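Long-range contacts in putative diflavin flavoprotein A 5 (Nostoc sp. PCC 7120, PDB 4FEK), which probably passes electrons from NADH to oxygen, reducing it to water, and is represented here by its N-terminal metallo-beta-lactamase-like domain: residues K142-K147 against D164-I169; K5-Q10 against E61-I66. All blocks are in the same frame, centred on the assembly; numbering follows the deposited sequence.

Contact 1: residues K142-K147 against D164-I169; sequences KGHVLK and DVQTQI
The tight part of this contact is built round the buried pair His-144 and Asp-164. The imidazole donates from ND1 to Asp-164 OD2 over 2.6 Å, a nearly straight bond (173°) that lies in the ring plane and uses the syn lone pair of the oxygen. Asp-164 reaches the ring edge because its CG stands anti to the backbone N (chi1 -180°), and its carboxylate is turned 67° from the imidazole. The other oxygen, OD1, accepts from Gln-166 N at 2.9 Å, approached from above the carboxylate plane, which closes an Asx turn and begins the tight connection to strand 169-173. Gln-166 then lays CG over one face of the imidazole, 4.0 Å from the ring centroid in a CH-pi contact, and Thr-167 CG2 touches His-144 CE1 at 3.6 Å. Leu-146 and Asp-164 form an antiparallel non-hydrogen-bonded pair, flanked by the bond from Val-165 N to Val-145 O (3.1 Å), where the start of strand 145-150 meets the end of strand 160-164 in a hairpin of the five-stranded sheet. Toward solvent the packing thins. Val-165 CG2 leans on Val-145 CB at 3.6 Å, while Val-165 CG1 meets the aliphatic chain of Lys-147, with Lys-147 CE 3.7 Å away. Gln-166, bent at chi2, carries its amide past Gly-143 on the solvent side. Ile-48 of strand 41-49 touches both His-144 and Asp-164. With ND1 donating to the carboxylate and NE2 accepting from the amide of Asn-17, the bonding is consistent with a neutral imidazole protonated at ND1, which the carboxylate would probably polarise.

Contact 2: residues K5-Q10 against E61-I66; sequences KPRDVQ and ESFMKI
Ile-66 spreads its side chain over residues Arg-7 to Val-9, with CD1 touching both the backbone of Asp-8 and the base of Arg-7. Ile-66 CD1 is 3.8 Å from Asp-8 O and 3.9 Å from Arg-7 CB. CG1 of Ile-66 occupies the crowded position between the backbone N and the carbonyl carbon (chi1 59°), and chi2 is extended. Val-9 points toward the helix and crosses Ile-66 obliquely; Val-9 CG2 meets Ile-66 CG1 at 3.8 Å and the Ile-66 carbonyl oxygen at 3.6 Å. Asp-8, between Arg-7 and Val-9 in the chain, points away from the helix and forms a salt bridge with Arg-24 of strand 18-25.

Arg-7 extends the contact toward the beginning of the helix. Its chain is straight from CG to NE, so the methylenes run alongside the first turn, and Arg-7 CD touches Phe-63 CE1 at 3.8 Å. The guanidinium and phenyl planes are 56° apart, and the two side chains cross at about a right angle. The guanidinium ends beside Ser-62, whose carbonyl oxygen lies in its plane, 3.6 Å from Arg-7 NH1, while Arg-7 NE makes a weak hydrogen bond with Ser-25 OG. Phe-63 is the buried member: its ring packs against Ala-23 and Ser-25, while Leu-29 touches Arg-7, Ser-62 and Phe-63 alike. Much of the join is apolar, from Ile-66, Val-9, Phe-63 and the methylenes of Arg-7. A helix lying against one face of a mixed sheet, here at its edge strand 8-15, is the layering of the alpha-beta/beta-alpha metallo-beta-lactamase fold.

From the N terminus, the chain enters contact 2 at once: strand 8-15 leads into the meander of strands 18-25, 41-49 and 53-56, and helix 61-74 then returns to the first strand, closing a loop of 50 residues. Only after further strands and helices does contact 1 close a loop of 16 residues that holds the hairpin of strands 145-150 and 160-164. The two loops therefore follow in series, neither enclosing nor crossing the other, and their centres lie 28 Å apart. Contact 2 fastens a helix to the edge of the seven-strand sheet; contact 1 joins two neighbouring inner strands of the five-stranded sheet and the turn toward strand 169-173. Strand 8-15 connects them, since Ala-15 at its far end touches Thr-167.

Contact 1: residues K142-K147 against D164-I169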
loop_
_atom_site.group_PDB
_atom_site.type_symbol
_atom_site.label_atom_id
_atom_site.label_comp_id
_atom_site.label_asym_id
_atom_site.label_seq_id
_atom_site.Cartn_x
_atom_site.Cartn_y
_atom_site.Cartn_z
ATOM N N LYS A 142 -19.360 -9.071 -6.993
ATOM C CA LYS A 142 -19.187 -8.616 -8.378
ATOM C C LYS A 142 -17.888 -9.104 -9.034
ATOM O O LYS A 142 -17.402 -8.515 -10.016
ATOM C CB LYS A 142 -19.317 -7.087 -8.459
ATOM C CG LYS A 142 -20.709 -6.601 -8.057
ATOM C CD LYS A 142 -20.756 -5.092 -7.823
ATOM C CE LYS A 142 -22.154 -4.651 -7.373
ATOM N NZ LYS A 142 -22.318 -3.156 -7.409
ATOM N N GLY A 143 -17.328 -10.174 -8.479
ATOM C CA GLY A 143 -16.117 -10.765 -9.008
ATOM C C GLY A 143 -14.867 -10.366 -8.247
ATOM O O GLY A 143 -13.809 -10.954 -8.445
ATOM N N HIS A 144 -14.990 -9.375 -7.368
ATOM C CA HIS A 144 -13.832 -8.849 -6.646
ATOM C C HIS A 144 -13.475 -9.746 -5.481
ATOM O O HIS A 144 -13.768 -9.432 -4.326
ATOM C CB HIS A 144 -14.066 -7.408 -6.192
ATOM C CG HIS A 144 -14.238 -6.453 -7.329
ATOM N ND1 HIS A 144 -13.174 -5.834 -7.952
ATOM C CD2 HIS A 144 -15.350 -6.039 -7.982
ATOM C CE1 HIS A 144 -13.627 -5.069 -8.930
ATOM N NE2 HIS A 144 -14.943 -5.186 -8.975
ATOM N N VAL A 145 -12.885 -10.892 -5.805
ATOM C CA VAL A 145 -12.368 -11.797 -4.801
ATOM C C VAL A 145 -10.919 -11.397 -4.530
ATOM O O VAL A 145 -10.101 -11.326 -5.449
ATOM C CB VAL A 145 -12.417 -13.251 -5.277
ATOM C CG1 VAL A 145 -11.896 -14.181 -4.188
ATOM C CG2 VAL A 145 -13.839 -13.637 -5.691
ATOM N N LEU A 146 -10.616 -11.118 -3.269
ATOM C CA LEU A 146 -9.274 -10.710 -2.869
ATOM C C LEU A 146 -8.456 -11.900 -2.400
ATOM O O LEU A 146 -8.891 -12.635 -1.516
ATOM C CB LEU A 146 -9.367 -9.710 -1.720
ATOM C CG LEU A 146 -9.411 -8.230 -2.095
ATOM C CD1 LEU A 146 -10.046 -8.022 -3.430
ATOM C CD2 LEU A 146 -10.092 -7.412 -1.005
ATOM N N LYS A 147 -7.275 -12.085 -2.990
ATOM C CA LYS A 147 -6.316 -13.082 -2.518
ATOM C C LYS A 147 -5.263 -12.356 -1.686
ATOM O O LYS A 147 -4.903 -11.228 -2.007
ATOM C CB LYS A 147 -5.655 -13.785 -3.700
ATOM C CG LYS A 147 -6.664 -14.482 -4.623
ATOM C CD LYS A 147 -5.978 -15.456 -5.576
ATOM C CE LYS A 147 -6.986 -16.416 -6.209
ATOM N NZ LYS A 147 -6.326 -17.349 -7.171
ATOM N N ASP A 164 -6.593 -8.477 -6.436
ATOM C CA ASP A 164 -8.005 -8.504 -6.803
ATOM C C ASP A 164 -8.100 -9.284 -8.098
ATOM O O ASP A 164 -7.631 -8.839 -9.126
ATOM C CB ASP A 164 -8.545 -7.084 -6.964
ATOM C CG ASP A 164 -10.036 -7.050 -7.351
ATOM O OD1 ASP A 164 -10.580 -8.072 -7.815
ATOM O OD2 ASP A 164 -10.660 -5.972 -7.195
ATOM N N VAL A 165 -8.682 -10.469 -8.026
ATOM C CA VAL A 165 -8.732 -11.346 -9.202
ATOM C C VAL A 165 -9.523 -10.705 -10.354
ATOM O O VAL A 165 -9.197 -10.916 -11.518
ATOM C CB VAL A 165 -9.278 -12.746 -8.860
ATOM C CG1 VAL A 165 -8.408 -13.406 -7.797
ATOM C CG2 VAL A 165 -10.704 -12.659 -8.382
ATOM N N GLN A 166 -10.515 -9.875 -10.033
ATOM C CA GLN A 166 -11.345 -9.255 -11.070
ATOM C C GLN A 166 -10.563 -8.273 -11.952
ATOM O O GLN A 166 -10.702 -8.258 -13.167
ATOM C CB GLN A 166 -12.547 -8.537 -10.446
ATOM C CG GLN A 166 -13.404 -7.812 -11.464
ATOM C CD GLN A 166 -14.049 -8.768 -12.445
ATOM O OE1 GLN A 166 -14.539 -9.832 -12.058
ATOM N NE2 GLN A 166 -14.041 -8.404 -13.726
ATOM N N THR A 167 -9.741 -7.446 -11.328
ATOM C CA THR A 167 -9.051 -6.388 -12.040
ATOM C C THR A 167 -7.573 -6.736 -12.297
ATOM O O THR A 167 -6.878 -6.026 -13.030
ATOM C CB THR A 167 -9.111 -5.089 -11.224
ATOM O OG1 THR A 167 -8.373 -5.267 -10.003
ATOM C CG2 THR A 167 -10.566 -4.724 -10.874
ATOM N N GLN A 168 -7.102 -7.818 -11.684
ATOM C CA GLN A 168 -5.683 -8.221 -11.768
ATOM C C GLN A 168 -4.727 -7.135 -11.275
ATOM O O GLN A 168 -3.606 -6.972 -11.777
ATOM C CB GLN A 168 -5.308 -8.716 -13.171
ATOM C CG GLN A 168 -6.266 -9.793 -13.646
ATOM C CD GLN A 168 -5.823 -10.495 -14.908
ATOM O OE1 GLN A 168 -5.356 -9.870 -15.855
ATOM N NE2 GLN A 168 -5.988 -11.808 -14.930
ATOM N N ILE A 169 -5.180 -6.397 -10.273
ATOM C CA ILE A 169 -4.348 -5.389 -9.641
ATOM C C ILE A 169 -3.741 -6.014 -8.382
ATOM O O ILE A 169 -4.421 -6.668 -7.598
ATOM C CB ILE A 169 -5.154 -4.130 -9.253
ATOM C CG1 ILE A 169 -5.622 -3.356 -10.511
ATOM C CG2 ILE A 169 -4.323 -3.208 -8.393
ATOM C CD1 ILE A 169 -6.506 -2.123 -10.161
#

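Contact 2: residues K5-Q10 against E61-I66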
loop_
_atom_site.group_PDB
_atom_site.type_symbol
_atom_site.label_atom_id
_atom_site.label_comp_id
_atom_site.label_asym_id
_atom_site.label_seq_id
_atom_site.Cartn_x
_atom_site.Cartn_y
_atom_site.Cartn_z
ATOM N N LYS A 5 3.633 24.365 -3.611
ATOM C CA LYS A 5 2.225 24.002 -3.704
ATOM C C LYS A 5 1.763 23.373 -2.388
ATOM O O LYS A 5 2.579 22.852 -1.628
ATOM C CB LYS A 5 1.999 23.023 -4.860
ATOM C CG LYS A 5 2.709 23.379 -6.161
ATOM C CD LYS A 5 2.324 22.402 -7.268
ATOM C CE LYS A 5 3.175 22.576 -8.516
ATOM N NZ LYS A 5 2.769 21.625 -9.595
ATOM N N PRO A 6 0.449 23.430 -2.105
ATOM C CA PRO A 6 -0.069 22.787 -0.894
ATOM C C PRO A 6 -0.277 21.287 -1.109
ATOM O O PRO A 6 -0.319 20.832 -2.249
ATOM C CB PRO A 6 -1.430 23.454 -0.719
ATOM C CG PRO A 6 -1.865 23.722 -2.120
ATOM C CD PRO A 6 -0.607 24.169 -2.823
ATOM N N ARG A 7 -0.422 20.540 -0.021
ATOM C CA ARG A 7 -0.757 19.121 -0.100
ATOM C C ARG A 7 -2.196 18.980 -0.579
ATOM O O ARG A 7 -3.064 19.757 -0.190
ATOM C CB ARG A 7 -0.594 18.468 1.271
ATOM C CG ARG A 7 0.821 18.557 1.799
ATOM C CD ARG A 7 1.024 17.790 3.098
ATOM N NE ARG A 7 2.433 17.846 3.471
ATOM C CZ ARG A 7 2.924 17.465 4.642
ATOM N NH1 ARG A 7 2.119 16.989 5.582
ATOM N NH2 ARG A 7 4.228 17.562 4.868
ATOM N N ASP A 8 -2.452 18.006 -1.439
ATOM C CA ASP A 8 -3.825 17.770 -1.915
ATOM C C ASP A 8 -4.058 16.269 -2.095
ATOM O O ASP A 8 -3.141 15.464 -1.909
ATOM C CB ASP A 8 -4.101 18.528 -3.224
ATOM C CG ASP A 8 -3.224 18.058 -4.393
ATOM O OD1 ASP A 8 -2.787 16.888 -4.417
ATOM O OD2 ASP A 8 -2.980 18.864 -5.313
ATOM N N VAL A 9 -5.265 15.890 -2.487
ATOM C CA VAL A 9 -5.528 14.492 -2.784
ATOM C C VAL A 9 -6.037 14.375 -4.208
ATOM O O VAL A 9 -6.948 15.081 -4.622
ATOM C CB VAL A 9 -6.543 13.868 -1.781
ATOM C CG1 VAL A 9 -6.831 12.417 -2.151
ATOM C CG2 VAL A 9 -5.996 13.964 -0.376
ATOM N N GLN A 10 -5.427 13.479 -4.966
ATOM C CA GLN A 10 -5.789 13.267 -6.350
ATOM C C GLN A 10 -6.604 11.968 -6.421
ATOM O O GLN A 10 -6.122 10.901 -6.016
ATOM C CB GLN A 10 -4.476 13.210 -7.146
ATOM C CG GLN A 10 -4.551 13.092 -8.632
ATOM C CD GLN A 10 -3.150 13.077 -9.232
ATOM O OE1 GLN A 10 -2.237 12.451 -8.683
ATOM N NE2 GLN A 10 -2.968 13.772 -10.339
ATOM N N GLU A 61 -0.684 10.240 9.722
ATOM C CA GLU A 61 -1.382 11.390 10.324
ATOM C C GLU A 61 -1.211 12.681 9.520
ATOM O O GLU A 61 -2.123 13.511 9.439
ATOM C CB GLU A 61 -0.949 11.619 11.788
ATOM C CG GLU A 61 -1.648 12.837 12.433
ATOM C CD GLU A 61 -1.513 12.907 13.942
ATOM O OE1 GLU A 61 -0.545 12.340 14.489
ATOM O OE2 GLU A 61 -2.388 13.532 14.581
ATOM N N SER A 62 -0.048 12.825 8.895
ATOM C CA SER A 62 0.296 14.050 8.185
ATOM C C SER A 62 -0.691 14.362 7.054
ATOM O O SER A 62 -0.941 15.532 6.726
ATOM C CB SER A 62 1.726 13.949 7.645
ATOM O OG SER A 62 2.054 15.091 6.877
ATOM N N PHE A 63 -1.261 13.307 6.480
ATOM C CA PHE A 63 -2.223 13.418 5.379
ATOM C C PHE A 63 -3.666 13.150 5.844
ATOM O O PHE A 63 -4.598 13.177 5.038
ATOM C CB PHE A 63 -1.899 12.375 4.320
ATOM C CG PHE A 63 -0.751 12.736 3.422
ATOM C CD1 PHE A 63 -0.711 13.962 2.772
ATOM C CD2 PHE A 63 0.263 11.815 3.181
ATOM C CE1 PHE A 63 0.329 14.273 1.908
ATOM C CE2 PHE A 63 1.317 12.132 2.325
ATOM C CZ PHE A 63 1.336 13.366 1.690
HETATM N N MSE A 64 -3.842 12.881 7.133
HETATM C CA MSE A 64 -5.117 12.386 7.650
HETATM C C MSE A 64 -6.311 13.250 7.289
HETATM O O MSE A 64 -7.316 12.741 6.779
HETATM C CB MSE A 64 -5.068 12.255 9.167
HETATM C CG MSE A 64 -6.411 11.934 9.797
HETATM SE SE MSE A 64 -6.275 11.835 11.752
HETATM C CE MSE A 64 -5.686 13.666 12.125
ATOM N N LYS A 65 -6.201 14.545 7.564
ATOM C CA LYS A 65 -7.321 15.457 7.353
ATOM C C LYS A 65 -7.750 15.541 5.897
ATOM O O LYS A 65 -8.927 15.369 5.593
ATOM C CB LYS A 65 -7.026 16.859 7.889
ATOM C CG LYS A 65 -8.217 17.807 7.725
ATOM C CD LYS A 65 -7.880 19.239 8.152
ATOM C CE LYS A 65 -9.102 20.149 8.110
ATOM N NZ LYS A 65 -10.091 19.861 9.191
ATOM N N ILE A 66 -6.807 15.783 4.983
ATOM C CA ILE A 66 -7.199 15.888 3.574
ATOM C C ILE A 66 -7.626 14.539 2.998
ATOM O O ILE A 66 -8.482 14.477 2.114
ATOM C CB ILE A 66 -6.114 16.545 2.681
ATOM C CG1 ILE A 66 -4.808 15.758 2.731
ATOM C CG2 ILE A 66 -5.877 17.991 3.096
ATOM C CD1 ILE A 66 -3.749 16.302 1.787
#